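Local coordinates for putative uncharacterized protein (Trypanosoma congolense, PDB 4E40) that probably serves as a cell-surface receptor that binds the host haptoglobin-hemoglobin complex for uptake of heme and iron as nutrients, at residues Ser53-Ile56 with Leu57-Gly61; Asp169-Ala172 with Lys173-Ala176; Ala70-Arg73 with Val74-Leu77. All coordinates share one frame; numbering follows the deposited sequence. Where two conformers were deposited one is given.

In the fold
All three contacts are local, each joining side chains and backbone a few residues apart in a chain that is mostly helix. Contact 1 lies within helix 28-73, contact 3 closes the end of that same helix, and contact 2, later in the chain, opens the short helix 172-180. The centres of contacts 1 and 3 are about 25 Å apart, on one side of the chain's centre; contact 2 lies on the opposite side, its centre about 46 Å from that of contact 1 and about 70 Å from that of contact 3. Such spacing reflects the elongated helical bundle of this receptor, whose helix 192-246 touches all three contacts.

Contact 1: residues Ser53-Ile56 with Leu57-Gly61; sequences SEDI and LAKGG. Unlike the reference sequence in segment 53-56: Asp55 (reference Glu).
With CG of Asp55 trans to the backbone N (chi1 -173°) and CG of Lys59 trans to its own carbonyl carbon, the ends of the two side chains meet one helical turn apart. The lysine chain is extended as far as CE, then folded at the last torsion (chi4 15°), nearly eclipsed, which brings NZ round to the two carboxylate oxygens, moderately tilted from their plane. In the conformer of Asp55 given here, one of two, this makes a salt bridge, with NZ of Lys59 3.4 Å from OD2 and 3.5 Å from OD1 of Asp55; both links are long and weak as hydrogen bonds. CE of Lys59 lies 3.3 Å from Asp55 OD2. This is an i to i+4 ion pair on the exposed side of helix 28-73, one of the long helices of the receptor's bundle. The backbone beneath it is regular: N of Lys59 donates to O of Asp55 at 2.9 Å with an N-H...O angle of 166°, and Gly60 N reaches Ile56 O at 3.0 Å. Ile56 is buried against Val101 of helix 82-147 and Leu223 and Leu230 of helix 192-246. Its side chain also lies close to Lys52, which binds heme b in another structure of this protein; no heme is bound to this chain. Lys59 also touches Glu234.

Contact 2: residues Asp169-Ala172 with Lys173-Ala176; sequences DVTA and KSLA
A capping box starts helix 172-180, with Thr171 at the N-cap and Ser174 three residues on, each side chain bonding to the other's backbone N-H. OG1 of Thr171 accepts from N of Ser174 at 2.9 Å. The return bond runs from N of Thr171 to OG of Ser174 at 3.0 Å, and at 176° it is almost straight. Both hydroxyls reach these positions because each stands between its backbone N and carbonyl carbon, chi1 being 62° in Thr171 and 71° in Ser174; from there OG1 turns forward to the first turn and OG turns back three residues to the N-cap amide. Ser174 OG has a further partner in Gln24 of helix 12-26, which joins the cap to a neighbouring helix.

The helical backbone begins at once. N of Leu175 bonds to O of Thr171 at 2.9 Å, and N of Ala176 bonds to O of Ala172, also at 2.9 Å. On the buried side, CG1 of Val170 rests 4.3 Å from CB of Leu175; joining the residue before the N-cap to the fourth residue after it, this apolar contact is a hydrophobic staple accompanying the capping box. Both side chains touch Gln24, and Leu175 also packs on Leu21 and Leu25 of helix 12-26 and on Ile198 and Leu199 of helix 192-246. Ala172 meets Leu202 on that latter helix.

OG1 of Thr171 thus supplies an acceptor for the first-turn N-H of Ser174, which has no preceding turn to supply a carbonyl, and the bond from Thr171 N to Ser174 OG closes the box. Together they fix the rotation of both hydroxyl-bearing side chains: the arrangement typical of a Thr-x-x-Ser capping box at a helix N-terminus.

Contact 3: residues Ala70-Arg73 with Val74-Leu77; sequences AVDR and VSGL. Unlike the reference sequence in segment 70-73: Asp72 (reference Asn).
O of Asp72 is gripped twice by Ser75, by its backbone N and by its hydroxyl OG, each at 3.0 Å. The place is the C-terminal end of helix 28-73, where the chain leaves helical geometry at Val74 and a type I beta turn from Val74 to Leu77 leads toward helix 82-147. The two donors approach differently: OG lies in the carbonyl plane with a C=O...O angle of 147°, whereas N stands above it, 64° out of plane. Ser75 OG can take the in-plane place because it sits between its backbone N and carbonyl carbon (chi1 65°), close to the helix end. Val74 N bonds to O of Val71 at 3.1 Å and only weakly to O of Ala70 at 3.3 Å, so the i to i+4 pattern gives way here to i to i+3 bonds. Ala70 O has another partner in Ser244 of helix 192-246. The buried Val74 side chain folds back on the last turn, CG2 being 3.4 Å from Val71 O, and packs against Val87 and Ser244 of the flanking helices. A water spans the helix end and the turn, donating to O of Arg73 at 2.7 Å and accepting from N of Gly76 at 2.8 Å.

Contact 1: residues Ser53-Ile56 with Leu57-Gly61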
loop_
_atom_site.group_PDB
_atom_site.type_symbol
_atom_site.label_atom_id
_atom_site.label_comp_id
_atom_site.label_asym_id
_atom_site.label_seq_id
_atom_site.Cartn_x
_atom_site.Cartn_y
_atom_site.Cartn_z
ATOM N N SER A 53 9.081 -5.430 16.352
ATOM C CA SER A 53 10.504 -5.003 16.177
ATOM C C SER A 53 11.019 -4.346 17.482
ATOM O O SER A 53 12.207 -4.476 17.817
ATOM C CB SER A 53 10.636 -4.070 14.956
ATOM O OG SER A 53 10.173 -2.759 15.266
ATOM N N GLU A 54 10.147 -3.603 18.205
ATOM C CA GLU A 54 10.546 -2.971 19.399
ATOM C C GLU A 54 10.825 -3.997 20.507
ATOM O O GLU A 54 11.761 -3.804 21.290
ATOM C CB GLU A 54 9.399 -2.060 19.867
ATOM C CG GLU A 54 9.283 -0.814 18.996
ATOM C CD GLU A 54 8.152 0.143 19.486
ATOM O OE1 GLU A 54 7.430 -0.155 20.467
ATOM O OE2 GLU A 54 8.019 1.231 18.943
ATOM N N ASP A 55 10.032 -5.085 20.525
ATOM C CA ASP A 55 10.221 -6.147 21.501
ATOM C C ASP A 55 11.567 -6.801 21.241
ATOM O O ASP A 55 12.318 -7.051 22.176
ATOM C CB ASP A 55 9.126 -7.221 21.394
ATOM C CG ASP A 55 9.203 -8.257 22.527
ATOM O OD1 ASP A 55 9.177 -7.866 23.715
ATOM O OD2 ASP A 55 9.267 -9.471 22.251
ATOM N N ILE A 56 11.846 -7.046 19.958
ATOM C CA ILE A 56 13.141 -7.656 19.563
ATOM C C ILE A 56 14.310 -6.802 20.060
ATOM O O ILE A 56 15.273 -7.340 20.620
ATOM C CB ILE A 56 13.194 -7.833 18.021
ATOM C CG1 ILE A 56 12.307 -9.029 17.707
ATOM C CG2 ILE A 56 14.637 -8.113 17.577
ATOM C CD1 ILE A 56 12.033 -9.111 16.221
ATOM N N LEU A 57 14.180 -5.476 19.916
ATOM C CA LEU A 57 15.256 -4.580 20.333
ATOM C C LEU A 57 15.418 -4.618 21.856
ATOM O O LEU A 57 16.529 -4.628 22.337
ATOM C CB LEU A 57 14.935 -3.139 19.896
ATOM C CG LEU A 57 16.191 -2.270 20.020
ATOM C CD1 LEU A 57 17.513 -2.812 19.444
ATOM C CD2 LEU A 57 15.895 -0.912 19.395
ATOM N N ALA A 58 14.314 -4.605 22.572
ATOM C CA ALA A 58 14.389 -4.648 24.054
ATOM C C ALA A 58 15.029 -5.971 24.525
ATOM O O ALA A 58 15.900 -5.963 25.389
ATOM C CB ALA A 58 12.987 -4.452 24.604
ATOM N N LYS A 59 14.647 -7.110 23.901
ATOM C CA LYS A 59 15.301 -8.381 24.314
ATOM C C LYS A 59 16.784 -8.395 24.000
ATOM O O LYS A 59 17.576 -8.965 24.731
ATOM C CB LYS A 59 14.598 -9.567 23.606
ATOM C CG LYS A 59 13.247 -9.888 24.191
ATOM C CD LYS A 59 12.573 -10.971 23.344
ATOM C CE LYS A 59 11.269 -11.550 23.921
ATOM N NZ LYS A 59 10.726 -10.685 25.012
ATOM N N GLY A 60 17.154 -7.805 22.846
ATOM C CA GLY A 60 18.563 -7.695 22.471
ATOM C C GLY A 60 19.383 -6.816 23.429
ATOM O O GLY A 60 20.479 -7.228 23.866
ATOM N N GLY A 61 18.819 -5.679 23.796
ATOM C CA GLY A 61 19.504 -4.788 24.755
ATOM C C GLY A 61 19.671 -5.458 26.096
ATOM O O GLY A 61 20.770 -5.346 26.677
#

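Contact 2: residues Asp169-Ala172 with Lys173-Ala176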
loop_
_atom_site.group_PDB
_atom_site.type_symbol
_atom_site.label_atom_id
_atom_site.label_comp_id
_atom_site.label_asym_id
_atom_site.label_seq_id
_atom_site.Cartn_x
_atom_site.Cartn_y
_atom_site.Cartn_z
ATOM N N ASP A 169 -16.539 -4.110 -12.919
ATOM C CA ASP A 169 -15.229 -4.597 -13.282
ATOM C C ASP A 169 -14.380 -3.478 -13.887
ATOM O O ASP A 169 -13.418 -3.762 -14.617
ATOM C CB ASP A 169 -15.409 -5.661 -14.338
ATOM C CG ASP A 169 -16.349 -6.771 -13.858
ATOM O OD1 ASP A 169 -16.163 -7.221 -12.729
ATOM O OD2 ASP A 169 -17.220 -7.127 -14.642
ATOM N N VAL A 170 -14.643 -2.261 -13.443
ATOM C CA VAL A 170 -13.929 -1.081 -14.082
ATOM C C VAL A 170 -12.475 -1.049 -13.678
ATOM O O VAL A 170 -12.070 -1.258 -12.505
ATOM C CB VAL A 170 -14.577 0.240 -13.701
ATOM C CG1 VAL A 170 -13.770 1.442 -14.279
ATOM C CG2 VAL A 170 -15.947 0.267 -14.242
ATOM N N THR A 171 -11.632 -0.738 -14.690
ATOM C CA THR A 171 -10.228 -0.457 -14.497
ATOM C C THR A 171 -9.896 0.848 -15.213
ATOM O O THR A 171 -10.657 1.307 -16.058
ATOM C CB THR A 171 -9.282 -1.548 -15.043
ATOM O OG1 THR A 171 -9.458 -1.668 -16.447
ATOM C CG2 THR A 171 -9.639 -2.904 -14.431
ATOM N N ALA A 172 -8.728 1.417 -14.868
ATOM C CA ALA A 172 -8.313 2.600 -15.658
ATOM C C ALA A 172 -8.212 2.229 -17.146
ATOM O O ALA A 172 -8.557 3.049 -17.998
ATOM C CB ALA A 172 -6.951 3.167 -15.131
ATOM N N LYS A 173 -7.760 1.040 -17.459
ATOM C CA LYS A 173 -7.669 0.601 -18.835
ATOM C C LYS A 173 -9.020 0.518 -19.500
ATOM O O LYS A 173 -9.194 1.031 -20.629
ATOM C CB LYS A 173 -6.968 -0.771 -18.845
ATOM C CG LYS A 173 -6.821 -1.325 -20.254
ATOM C CD LYS A 173 -6.140 -2.714 -20.194
ATOM C CE LYS A 173 -5.940 -3.271 -21.610
ATOM N NZ LYS A 173 -5.236 -4.597 -21.507
ATOM N N SER A 174 -10.005 -0.093 -18.826
ATOM C CA SER A 174 -11.287 -0.194 -19.501
ATOM C C SER A 174 -12.008 1.160 -19.592
ATOM O O SER A 174 -12.678 1.434 -20.588
ATOM C CB SER A 174 -12.216 -1.257 -18.810
ATOM O OG SER A 174 -12.656 -0.736 -17.535
ATOM N N LEU A 175 -11.801 2.053 -18.617
ATOM C CA LEU A 175 -12.451 3.333 -18.688
ATOM C C LEU A 175 -11.830 4.140 -19.846
ATOM O O LEU A 175 -12.556 4.807 -20.554
ATOM C CB LEU A 175 -12.313 4.040 -17.342
ATOM C CG LEU A 175 -12.859 5.473 -17.343
ATOM C CD1 LEU A 175 -14.366 5.539 -17.707
ATOM C CD2 LEU A 175 -12.607 6.080 -15.958
ATOM N N ALA A 176 -10.483 4.091 -19.922
ATOM C CA ALA A 176 -9.853 4.828 -21.048
ATOM C C ALA A 176 -10.346 4.318 -22.392
ATOM O O ALA A 176 -10.593 5.144 -23.303
ATOM C CB ALA A 176 -8.332 4.702 -20.924
#

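Contact 3: residues Ala70-Arg73 with Val74-Leu77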
loop_
_atom_site.group_PDB
_atom_site.type_symbol
_atom_site.label_atom_id
_atom_site.label_comp_id
_atom_site.label_asym_id
_atom_site.label_seq_id
_atom_site.Cartn_x
_atom_site.Cartn_y
_atom_site.Cartn_z
ATOM N N ALA A 70 28.579 -10.280 32.734
ATOM C CA ALA A 70 29.403 -11.517 32.812
ATOM C C ALA A 70 30.884 -11.233 32.549
ATOM O O ALA A 70 31.759 -11.699 33.316
ATOM C CB ALA A 70 28.839 -12.624 31.911
ATOM N N VAL A 71 31.192 -10.374 31.579
ATOM C CA VAL A 71 32.548 -9.926 31.316
ATOM C C VAL A 71 33.087 -9.171 32.545
ATOM O O VAL A 71 34.219 -9.420 32.948
ATOM C CB VAL A 71 32.619 -8.988 30.130
ATOM C CG1 VAL A 71 34.018 -8.376 30.024
ATOM C CG2 VAL A 71 32.266 -9.765 28.839
ATOM N N ASP A 72 32.281 -8.255 33.101
ATOM C CA ASP A 72 32.799 -7.513 34.271
ATOM C C ASP A 72 33.122 -8.527 35.402
ATOM O O ASP A 72 34.168 -8.390 36.128
ATOM C CB ASP A 72 31.786 -6.446 34.732
ATOM C CG ASP A 72 32.286 -5.680 35.990
ATOM O OD1 ASP A 72 33.141 -4.779 35.814
ATOM O OD2 ASP A 72 31.902 -6.009 37.162
ATOM N N ARG A 73 32.261 -9.539 35.602
ATOM C CA ARG A 73 32.504 -10.528 36.714
ATOM C C ARG A 73 33.835 -11.223 36.611
ATOM O O ARG A 73 34.440 -11.604 37.627
ATOM C CB ARG A 73 31.407 -11.611 36.770
ATOM C CG ARG A 73 30.094 -11.162 37.381
ATOM C CD ARG A 73 30.327 -10.354 38.643
ATOM N NE ARG A 73 30.327 -11.137 39.885
ATOM C CZ ARG A 73 29.353 -11.116 40.799
ATOM N NH1 ARG A 73 28.274 -10.361 40.611
ATOM N NH2 ARG A 73 29.468 -11.853 41.908
ATOM N N VAL A 74 34.339 -11.374 35.381
ATOM C CA VAL A 74 35.622 -12.079 35.163
ATOM C C VAL A 74 36.770 -11.121 34.865
ATOM O O VAL A 74 37.851 -11.534 34.401
ATOM C CB VAL A 74 35.525 -13.214 34.071
ATOM C CG1 VAL A 74 34.558 -14.324 34.482
ATOM C CG2 VAL A 74 35.255 -12.664 32.678
ATOM N N SER A 75 36.588 -9.834 35.177
ATOM C CA SER A 75 37.575 -8.854 34.787
ATOM C C SER A 75 38.904 -9.103 35.521
ATOM O O SER A 75 39.944 -8.654 35.051
ATOM C CB SER A 75 37.076 -7.417 35.024
ATOM O OG SER A 75 36.893 -7.186 36.426
ATOM N N GLY A 76 38.835 -9.844 36.627
ATOM C CA GLY A 76 40.027 -10.140 37.475
ATOM C C GLY A 76 40.796 -11.348 36.990
ATOM O O GLY A 76 41.923 -11.608 37.447
ATOM N N LEU A 77 40.229 -12.095 36.050
ATOM C CA LEU A 77 40.951 -13.240 35.477
ATOM C C LEU A 77 41.873 -12.800 34.330
ATOM O O LEU A 77 41.555 -11.890 33.587
ATOM C CB LEU A 77 39.975 -14.343 35.069
ATOM C CG LEU A 77 39.149 -14.864 36.241
ATOM C CD1 LEU A 77 38.223 -15.981 35.785
ATOM C CD2 LEU A 77 40.085 -15.368 37.340
HETATM O O HOH W 1 37.011 -11.037 38.309
#